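Local structure of citryl-CoA lyase (Hydrogenobacter thermophilus, 6HXP) at residues S32-I37 / M53-L58; A73-A78 / V219-E224; R151-A156 / D189-A194; G163-F168 / A196-F201. The protein probably cleaves citryl-CoA to acetyl-CoA and oxaloacetate, binds coenzyme A and belongs to the citrate synthase family. One frame throughout, in Å; residues are numbered along the deposited sequence.

Overall arrangement
Contacts 1, 3 and 4 form one connected block of helices, whereas contact 2 lies apart. Contacts 3 and 4 share helix 188-198, and their centres are about 9 Å apart. Contact 1 sits about 14 Å from contact 3 and 16 Å from contact 4, centre to centre; Met53 packs on Ile155 and Ala156, and Met199 on Met53 and Met57. Contact 2 joins helices 69-79 and 206-228, with its centre about 29 Å from contact 3, across the chain's centre. Contacts 1, 2 and 3 touch the second subunit. Contact 3 lies nearest the coenzyme A pocket: the Ile192 side chain is about 12 Å from the bound coenzyme A and that of Ala194 about 7 Å from Tyr137.

Contact 1. Residues S32-I37 / M53-L58; sequences SFAQAI and MMEAML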
# COMPACT_ATOMS: atom_id res chain seq x y z
N SER A 32 5.91 -28.84 7.41
CA SER A 32 6.80 -27.68 7.39
C SER A 32 6.00 -26.51 6.85
O SER A 32 4.93 -26.65 6.22
CB SER A 32 7.98 -27.94 6.47
OG SER A 32 7.63 -27.84 5.10
N PHE A 33 6.53 -25.31 7.04
CA PHE A 33 5.88 -24.11 6.51
C PHE A 33 5.77 -24.20 4.98
O PHE A 33 4.71 -23.93 4.44
CB PHE A 33 6.65 -22.89 6.97
CG PHE A 33 6.07 -21.56 6.58
CD1 PHE A 33 4.71 -21.31 6.69
CD2 PHE A 33 6.89 -20.53 6.15
CE1 PHE A 33 4.19 -20.05 6.40
CE2 PHE A 33 6.36 -19.27 5.84
CZ PHE A 33 5.01 -19.06 5.95
N ALA A 34 6.84 -24.59 4.26
CA ALA A 34 6.76 -24.72 2.80
C ALA A 34 5.69 -25.75 2.40
O ALA A 34 4.99 -25.56 1.40
CB ALA A 34 8.09 -25.13 2.21
N GLN A 35 5.54 -26.87 3.15
CA GLN A 35 4.48 -27.83 2.83
C GLN A 35 3.11 -27.23 3.03
O GLN A 35 2.21 -27.48 2.22
CB GLN A 35 4.60 -29.09 3.69
CG GLN A 35 5.81 -29.92 3.31
CD GLN A 35 5.97 -31.09 4.22
OE1 GLN A 35 5.89 -30.99 5.47
NE2 GLN A 35 6.22 -32.24 3.61
N ALA A 36 2.92 -26.47 4.12
CA ALA A 36 1.64 -25.79 4.36
C ALA A 36 1.34 -24.74 3.29
O ALA A 36 0.18 -24.54 2.90
CB ALA A 36 1.62 -25.15 5.75
N ILE A 37 2.39 -24.08 2.78
CA ILE A 37 2.22 -23.14 1.68
C ILE A 37 1.74 -23.86 0.43
O ILE A 37 0.82 -23.42 -0.25
CB ILE A 37 3.56 -22.42 1.43
CG1 ILE A 37 3.82 -21.44 2.59
CG2 ILE A 37 3.54 -21.68 0.10
CD1 ILE A 37 5.26 -20.97 2.69
N MET A 53 11.12 -29.35 -3.45
CA MET A 53 11.28 -28.31 -4.45
C MET A 53 10.69 -27.01 -3.98
O MET A 53 11.21 -25.94 -4.31
CB MET A 53 10.69 -28.73 -5.80
CG MET A 53 11.45 -29.82 -6.49
SD MET A 53 13.19 -29.50 -6.73
CE MET A 53 13.15 -28.06 -7.63
N MET A 54 9.57 -27.06 -3.24
CA MET A 54 8.99 -25.80 -2.74
C MET A 54 9.93 -25.13 -1.72
O MET A 54 10.10 -23.92 -1.76
CB MET A 54 7.62 -26.09 -2.10
CG MET A 54 6.87 -24.86 -1.64
SD MET A 54 6.49 -23.58 -2.91
CE MET A 54 4.92 -24.13 -3.38
N GLU A 55 10.54 -25.91 -0.82
CA GLU A 55 11.51 -25.34 0.12
C GLU A 55 12.63 -24.65 -0.69
O GLU A 55 13.00 -23.52 -0.39
CB GLU A 55 12.20 -26.39 1.00
CG GLU A 55 11.29 -27.28 1.86
CD GLU A 55 10.79 -26.77 3.19
OE1 GLU A 55 11.01 -25.56 3.46
OE2 GLU A 55 10.06 -27.52 3.89
N ALA A 56 13.14 -25.32 -1.71
CA ALA A 56 14.26 -24.76 -2.49
C ALA A 56 13.87 -23.52 -3.26
O ALA A 56 14.66 -22.56 -3.33
CB ALA A 56 14.80 -25.82 -3.44
N MET A 57 12.67 -23.51 -3.89
CA MET A 57 12.23 -22.31 -4.66
C MET A 57 12.12 -21.13 -3.73
O MET A 57 12.53 -20.02 -4.07
CB MET A 57 10.80 -22.46 -5.27
CG MET A 57 10.60 -23.38 -6.40
SD MET A 57 8.77 -23.77 -6.48
CE MET A 57 8.06 -22.10 -6.28
N LEU A 58 11.47 -21.32 -2.58
CA LEU A 58 11.25 -20.18 -1.70
C LEU A 58 12.55 -19.64 -1.13
O LEU A 58 12.74 -18.43 -1.06
CB LEU A 58 10.25 -20.56 -0.61
CG LEU A 58 8.86 -20.93 -1.14
CD1 LEU A 58 8.00 -21.51 -0.01
CD2 LEU A 58 8.14 -19.73 -1.74
O HOH W 1 9.70 -24.53 5.59
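The Glu55 carboxylate lies with one face against Ala34, whose CB sits 3.3 Å from Glu55 CD and almost over it. At the ends of the carboxylate, Ser32 OG donates a 2.7 Å hydrogen bond to Glu55 OE2, met on its syn side but 26° out of plane, while a water donates to Glu55 OE1 and accepts from Ala34 N. The other flat group, the Phe33 ring, has Ile37 CD1 over the centre of one face, 3.6 Å above its plane. Glu55 reaches across by a bend at chi2 (-83°), which swings CD toward the start of the neighbouring helix. There Ser32 is the N-cap of helix 33-42 and forms a capping box with Gln35: Gln35 N donates to Ser32 OG at 3.0 Å, and Ser32 N returns a bond to a lone pair of Gln35 OE1. Ser32 OG thus accepts from its own helix and donates to the next, a pairing of helices 33-42 and 48-60 in the mainly helical citrate synthase fold, with segment axes 9.0 Å apart at 101°. Deeper in, Ala34 CB meets Met54 CG, and Ile37 CD1 and Leu58 CD1 touch tip to tip at 3.9 Å. Phe209 and Ile212 of helix 206-228 cover Met54 and Leu58. Glu55 OE1 also accepts from Phe33 N of the second subunit, whose own Glu55 does the same in return.

Contact 2. Residues A73-A78 / V219-E224; sequences AARSVA and VAHVYE
Arg75 carries the polar half of this contact by laying its guanidinium beside His221 and Glu224. NH1 is shared between two acceptors. It donates to Glu224 OE1 at 2.8 Å in a nearly straight salt bridge (171°), using the anti lone pair of that oxygen, and to His221 ND1 at 3.0 Å. Both acceptors lie close to the guanidinium plane, although NH1 stands 26° out of the imidazole plane; guanidinium and ring are turned 71° apart. A bend at chi3 takes the chain off its extended start, and one guanidinium face settles over the backbone, with His221 O 3.5 Å above its centre. The apolar half is small. Val222 splits its methyls between two alanines one helical turn apart, CG2 to Ala74 CB at 3.7 Å and CG1 to Ala78 CB at 4.0 Å. The alanines are consistent with the 8.8 Å separation of the segment axes of helices 69-79 and 206-228, a pair of the helical citrate synthase fold running in roughly the same direction. Helix 69-79 also packs on Ile72, Ala73 and Val77 of the third subunit. Outside the pair, Arg75 NE has a salt bridge to Glu225, His221 NE2 bonds Asp63, and Glu224 binds Thr7 and Gly8 of the second subunit. Because His221 ND1 accepts from an arginine, it is probably unprotonated, with the ring hydrogen at NE2 facing Asp63; the buried arginine charge would be balanced by Glu224 and Glu225.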
# COMPACT_ATOMS: atom_id res chain seq x y z
N ALA A 73 11.79 1.05 -1.62
CA ALA A 73 10.44 1.52 -1.23
C ALA A 73 10.11 1.15 0.21
O ALA A 73 9.60 1.96 0.98
CB ALA A 73 9.38 0.97 -2.18
N ALA A 74 10.37 -0.11 0.58
CA ALA A 74 10.06 -0.56 1.94
C ALA A 74 10.80 0.24 2.99
O ALA A 74 10.23 0.68 3.99
CB ALA A 74 10.44 -2.03 2.10
N ARG A 75 12.10 0.45 2.77
CA ARG A 75 12.90 1.18 3.74
C ARG A 75 12.58 2.68 3.75
O ARG A 75 12.60 3.29 4.81
CB ARG A 75 14.39 0.93 3.47
CG ARG A 75 14.75 -0.54 3.69
CD ARG A 75 16.23 -0.87 3.43
NE ARG A 75 16.98 -0.43 4.58
CZ ARG A 75 17.82 -1.12 5.37
NH1 ARG A 75 18.14 -2.42 5.10
NH2 ARG A 75 18.38 -0.53 6.40
N SER A 76 12.24 3.26 2.61
CA SER A 76 11.85 4.68 2.54
C SER A 76 10.52 4.88 3.29
O SER A 76 10.40 5.81 4.07
CB SER A 76 11.72 5.17 1.10
OG SER A 76 12.99 5.08 0.47
N VAL A 77 9.54 3.99 3.10
CA VAL A 77 8.30 4.09 3.86
C VAL A 77 8.56 3.93 5.37
O VAL A 77 8.05 4.69 6.17
CB VAL A 77 7.28 3.09 3.31
CG1 VAL A 77 6.12 2.89 4.26
CG2 VAL A 77 6.77 3.60 1.96
N ALA A 78 9.43 2.98 5.76
CA ALA A 78 9.78 2.83 7.16
C ALA A 78 10.41 4.13 7.69
O ALA A 78 10.07 4.58 8.80
CB ALA A 78 10.78 1.70 7.31
N VAL A 219 10.88 -8.03 5.56
CA VAL A 219 10.78 -7.84 7.00
C VAL A 219 12.13 -7.51 7.59
O VAL A 219 12.26 -6.60 8.42
CB VAL A 219 10.19 -9.13 7.65
CG1 VAL A 219 10.35 -9.07 9.17
CG2 VAL A 219 8.71 -9.31 7.29
N ALA A 220 13.17 -8.28 7.18
CA ALA A 220 14.51 -7.99 7.69
C ALA A 220 14.97 -6.56 7.38
O ALA A 220 15.53 -5.88 8.24
CB ALA A 220 15.51 -9.00 7.15
N HIS A 221 14.73 -6.12 6.14
CA HIS A 221 15.14 -4.77 5.71
C HIS A 221 14.38 -3.68 6.48
O HIS A 221 14.97 -2.70 6.90
CB HIS A 221 14.92 -4.60 4.20
CG HIS A 221 16.04 -5.18 3.42
ND1 HIS A 221 17.22 -4.49 3.20
CD2 HIS A 221 16.16 -6.43 2.87
CE1 HIS A 221 18.01 -5.33 2.53
NE2 HIS A 221 17.43 -6.52 2.33
N VAL A 222 13.07 -3.85 6.63
CA VAL A 222 12.30 -2.84 7.34
C VAL A 222 12.67 -2.80 8.81
O VAL A 222 12.82 -1.73 9.40
CB VAL A 222 10.80 -3.09 7.11
CG1 VAL A 222 9.95 -2.16 7.99
CG2 VAL A 222 10.46 -2.90 5.66
N TYR A 223 12.83 -3.97 9.41
CA TYR A 223 13.24 -4.01 10.82
C TYR A 223 14.61 -3.31 10.97
O TYR A 223 14.84 -2.56 11.92
CB TYR A 223 13.31 -5.47 11.30
CG TYR A 223 13.91 -5.62 12.68
CD1 TYR A 223 13.15 -5.39 13.83
CD2 TYR A 223 15.24 -5.94 12.84
CE1 TYR A 223 13.73 -5.52 15.10
CE2 TYR A 223 15.84 -5.95 14.09
CZ TYR A 223 15.07 -5.78 15.22
OH TYR A 223 15.72 -5.85 16.44
N GLU A 224 15.56 -3.61 10.09
CA GLU A 224 16.87 -2.99 10.16
C GLU A 224 16.76 -1.47 10.02
O GLU A 224 17.37 -0.71 10.80
CB GLU A 224 17.79 -3.59 9.09
CG GLU A 224 19.22 -3.10 9.23
CD GLU A 224 20.15 -3.72 8.22
OE1 GLU A 224 19.88 -3.62 7.01
OE2 GLU A 224 21.16 -4.34 8.64

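Contact 3. Residues R151-A156 / D189-A194; sequences RLMDIA and DGAIAA
Leu152 and Met153 reach from helix 147-158 across to Ala191, Ile192 and Ala194 of helix 188-198, two neighbouring helices of the mainly helical citrate synthase fold. The segments run in nearly the same direction, 26° apart, with axes 10.3 Å from each other, so the gap between the backbones is bridged by long side chains on one helix meeting mostly alanines on the other. The contact is wholly apolar. Its packed part is made by Met153 and Leu152 together, each through one methyl: Met153 CE lies 3.9 Å from Ala194 CB, and Leu152 CD1 comes to 4.0 Å from Ile192 CG1 and 4.2 Å from Ala191 CB. The Ile192 side chain sets out away from the partner helix and meets Leu152 with its flank. Cys166 and Glu170 of helix 164-180 and Tyr162 close around the methionine, while Ala56 and Ser60 of helix 48-60 and Val28 of the second subunit press on Leu152. The loose side is the partly exposed one of Arg151 and Asp154, where helix 147-158 turns polar: Asp154 forms a salt bridge with Lys150, and Arg151 NH2 bonds Val28 O of the second subunit. Helix 101-116 covers another flank of helix 188-198, at Ala193 and Ile192. Met153 bends at chi2 (-60°), which sets SD, then runs straight at chi3 (179°), which carries CE to within 4.1 Å of Ala191 CA.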
# COMPACT_ATOMS: atom_id res chain seq x y z
N ARG A 151 21.43 -24.47 -9.82
CA ARG A 151 21.25 -25.08 -8.52
C ARG A 151 19.86 -25.73 -8.41
O ARG A 151 19.73 -26.88 -7.96
CB ARG A 151 21.44 -24.04 -7.42
CG ARG A 151 21.25 -24.54 -5.99
CD ARG A 151 22.24 -25.63 -5.66
NE ARG A 151 22.07 -26.03 -4.28
CZ ARG A 151 22.42 -27.22 -3.81
NH1 ARG A 151 22.99 -28.11 -4.62
NH2 ARG A 151 22.18 -27.55 -2.55
N LEU A 152 18.84 -24.99 -8.82
CA LEU A 152 17.46 -25.49 -8.76
C LEU A 152 17.26 -26.72 -9.67
O LEU A 152 16.60 -27.68 -9.27
CB LEU A 152 16.47 -24.41 -9.12
CG LEU A 152 16.23 -23.38 -8.04
CD1 LEU A 152 15.49 -22.17 -8.61
CD2 LEU A 152 15.41 -23.98 -6.87
N MET A 153 17.81 -26.67 -10.87
CA MET A 153 17.68 -27.77 -11.82
C MET A 153 18.48 -28.97 -11.37
O MET A 153 18.04 -30.10 -11.57
CB MET A 153 17.99 -27.36 -13.27
CG MET A 153 17.02 -26.33 -13.82
SD MET A 153 15.31 -26.96 -13.81
CE MET A 153 14.43 -25.56 -14.45
N ASP A 154 19.64 -28.76 -10.74
CA ASP A 154 20.43 -29.89 -10.23
C ASP A 154 19.63 -30.58 -9.15
O ASP A 154 19.61 -31.82 -9.11
CB ASP A 154 21.76 -29.42 -9.61
CG ASP A 154 22.81 -29.00 -10.61
OD1 ASP A 154 22.64 -29.31 -11.82
OD2 ASP A 154 23.81 -28.36 -10.19
N ILE A 155 18.99 -29.82 -8.27
CA ILE A 155 18.15 -30.41 -7.21
C ILE A 155 16.98 -31.17 -7.84
O ILE A 155 16.70 -32.33 -7.48
CB ILE A 155 17.67 -29.33 -6.23
CG1 ILE A 155 18.86 -28.75 -5.43
CG2 ILE A 155 16.64 -29.90 -5.25
CD1 ILE A 155 18.52 -27.38 -4.82
N ALA A 156 16.31 -30.53 -8.82
CA ALA A 156 15.18 -31.18 -9.50
C ALA A 156 15.62 -32.52 -10.13
O ALA A 156 14.89 -33.49 -10.05
CB ALA A 156 14.65 -30.28 -10.57
N ASP A 189 14.05 -16.52 -12.86
CA ASP A 189 12.59 -16.37 -13.00
C ASP A 189 12.06 -17.52 -13.86
O ASP A 189 11.02 -18.11 -13.54
CB ASP A 189 12.20 -15.05 -13.70
CG ASP A 189 12.53 -13.79 -12.96
OD1 ASP A 189 12.52 -13.82 -11.73
OD2 ASP A 189 12.77 -12.75 -13.64
N GLY A 190 12.74 -17.80 -14.97
CA GLY A 190 12.33 -18.91 -15.83
C GLY A 190 12.43 -20.24 -15.10
O GLY A 190 11.58 -21.13 -15.27
N ALA A 191 13.48 -20.42 -14.27
CA ALA A 191 13.68 -21.68 -13.50
C ALA A 191 12.55 -21.91 -12.49
O ALA A 191 11.94 -22.99 -12.46
CB ALA A 191 15.01 -21.63 -12.77
N ILE A 192 12.21 -20.88 -11.72
CA ILE A 192 11.09 -21.00 -10.77
C ILE A 192 9.79 -21.21 -11.52
O ILE A 192 8.96 -22.04 -11.14
CB ILE A 192 11.06 -19.75 -9.88
CG1 ILE A 192 12.29 -19.76 -8.96
CG2 ILE A 192 9.78 -19.70 -9.11
CD1 ILE A 192 12.47 -18.52 -8.20
N ALA A 193 9.59 -20.50 -12.63
CA ALA A 193 8.40 -20.70 -13.44
C ALA A 193 8.31 -22.16 -13.94
O ALA A 193 7.22 -22.75 -13.91
CB ALA A 193 8.41 -19.76 -14.64
N ALA A 194 9.44 -22.77 -14.38
CA ALA A 194 9.42 -24.13 -14.85
C ALA A 194 9.06 -25.09 -13.72
O ALA A 194 8.26 -26.01 -13.90
CB ALA A 194 10.79 -24.50 -15.39

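Contact 4. Residues G163-F168 / A196-F201; sequences GEHCKF and ASEMGF
Glu198 reaches into the start of helix 164-180, where both its carboxylate oxygens receive hydrogen bonds. OE2 takes two: His165 N at 3.0 Å on its syn lone pair, and His165 ND1 at 2.9 Å from 43° above the carboxylate plane, both from the same face. OE1 accepts from Cys166 N at 2.9 Å, in a nearly straight bond, and more weakly from Gly163 N. Gly163 CA lies 3.4 Å from Glu198 CD, so the carboxylate sits against the bare backbone of the N-cap residue. Glu198 CG is anti to the backbone N, and a bend at chi2 (81°) carries CD to the helix start. The negative charge faces amide hydrogens of a first helical turn, where the helix dipole would favour it. The His165 ring, with Glu198 OE2 at its edge 8° out of the ring plane, has Ser197 on a face: Ser197 O stands 3.7 Å above the plane toward the rim, and CB makes an off-centre CH-pi contact, 4.2 Å from the ring centroid. In this corner of the citrate synthase fold the end of helix 188-198 thus meets the beginning of helix 164-180. Gly200, at positive phi, closes the former in a Schellman motif, Gly200 N bonding Ser197 O and Phe201 N bonding Ala196 O. Further out, Ser197 OG bonds Ala193 O and Gln111, Val114 of helix 101-116 packs on His165, and Phe161 on Glu198.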
# COMPACT_ATOMS: atom_id res chain seq x y z
N GLY A 163 11.02 -32.67 -15.02
CA GLY A 163 10.09 -33.24 -15.98
C GLY A 163 9.96 -32.43 -17.25
O GLY A 163 10.88 -31.70 -17.62
N GLU A 164 8.82 -32.57 -17.89
CA GLU A 164 8.56 -31.98 -19.20
C GLU A 164 8.68 -30.46 -19.23
O GLU A 164 9.19 -29.91 -20.20
CB GLU A 164 7.19 -32.42 -19.76
CG GLU A 164 5.98 -32.01 -18.92
CD GLU A 164 4.65 -32.58 -19.40
OE1 GLU A 164 4.61 -33.11 -20.53
OE2 GLU A 164 3.65 -32.47 -18.65
N HIS A 165 8.23 -29.79 -18.15
CA HIS A 165 8.32 -28.33 -18.08
C HIS A 165 9.76 -27.84 -17.88
O HIS A 165 10.18 -26.88 -18.53
CB HIS A 165 7.37 -27.75 -17.02
CG HIS A 165 5.92 -27.98 -17.35
ND1 HIS A 165 5.23 -29.10 -16.88
CD2 HIS A 165 5.09 -27.25 -18.12
CE1 HIS A 165 4.00 -29.01 -17.39
NE2 HIS A 165 3.86 -27.91 -18.14
N CYS A 166 10.51 -28.50 -17.00
CA CYS A 166 11.92 -28.17 -16.80
C CYS A 166 12.69 -28.39 -18.10
O CYS A 166 13.51 -27.55 -18.51
CB CYS A 166 12.52 -29.00 -15.68
SG CYS A 166 11.89 -28.59 -14.05
N LYS A 167 12.43 -29.54 -18.77
CA LYS A 167 13.11 -29.88 -20.04
C LYS A 167 12.83 -28.85 -21.11
O LYS A 167 13.76 -28.40 -21.79
CB LYS A 167 12.66 -31.27 -20.53
CG LYS A 167 13.32 -31.70 -21.84
CD LYS A 167 12.93 -33.11 -22.20
CE LYS A 167 13.17 -33.49 -23.66
NZ LYS A 167 14.42 -32.91 -24.19
N PHE A 168 11.55 -28.48 -21.27
CA PHE A 168 11.14 -27.45 -22.23
C PHE A 168 11.87 -26.14 -21.96
O PHE A 168 12.46 -25.57 -22.87
CB PHE A 168 9.61 -27.22 -22.19
CG PHE A 168 9.16 -26.17 -23.19
CD1 PHE A 168 8.93 -26.51 -24.52
CD2 PHE A 168 8.97 -24.84 -22.81
CE1 PHE A 168 8.55 -25.54 -25.44
CE2 PHE A 168 8.61 -23.88 -23.73
CZ PHE A 168 8.37 -24.23 -25.04
N ALA A 196 7.44 -24.41 -10.81
CA ALA A 196 6.06 -24.22 -10.38
C ALA A 196 5.11 -24.83 -11.42
O ALA A 196 4.07 -25.38 -11.07
CB ALA A 196 5.75 -22.75 -10.18
N SER A 197 5.47 -24.75 -12.70
CA SER A 197 4.66 -25.37 -13.76
C SER A 197 4.69 -26.87 -13.67
O SER A 197 3.66 -27.53 -13.84
CB SER A 197 5.11 -24.90 -15.13
OG SER A 197 4.96 -23.49 -15.30
N GLU A 198 5.87 -27.44 -13.35
CA GLU A 198 6.02 -28.88 -13.16
C GLU A 198 5.10 -29.37 -12.04
O GLU A 198 4.62 -30.53 -12.10
CB GLU A 198 7.48 -29.25 -12.84
CG GLU A 198 7.84 -30.65 -13.27
CD GLU A 198 8.15 -30.69 -14.75
OE1 GLU A 198 9.31 -30.37 -15.11
OE2 GLU A 198 7.20 -30.83 -15.56
N MET A 199 4.88 -28.53 -10.99
CA MET A 199 3.97 -28.80 -9.86
C MET A 199 2.48 -28.64 -10.25
O MET A 199 1.63 -28.89 -9.41
CB MET A 199 4.24 -27.84 -8.68
CG MET A 199 5.55 -28.05 -7.99
SD MET A 199 5.89 -26.71 -6.87
CE MET A 199 7.47 -27.18 -6.19
N GLY A 200 2.17 -28.17 -11.46
CA GLY A 200 0.80 -27.97 -11.89
C GLY A 200 0.13 -26.68 -11.43
O GLY A 200 -1.10 -26.59 -11.49
N PHE A 201 0.91 -25.67 -11.01
CA PHE A 201 0.32 -24.41 -10.63
C PHE A 201 -0.04 -23.57 -11.83
O PHE A 201 0.65 -23.60 -12.85
CB PHE A 201 1.27 -23.61 -9.73
CG PHE A 201 1.32 -24.16 -8.32
CD1 PHE A 201 0.24 -24.00 -7.45
CD2 PHE A 201 2.48 -24.76 -7.83
CE1 PHE A 201 0.32 -24.43 -6.13
CE2 PHE A 201 2.55 -25.17 -6.50
CZ PHE A 201 1.46 -25.02 -5.67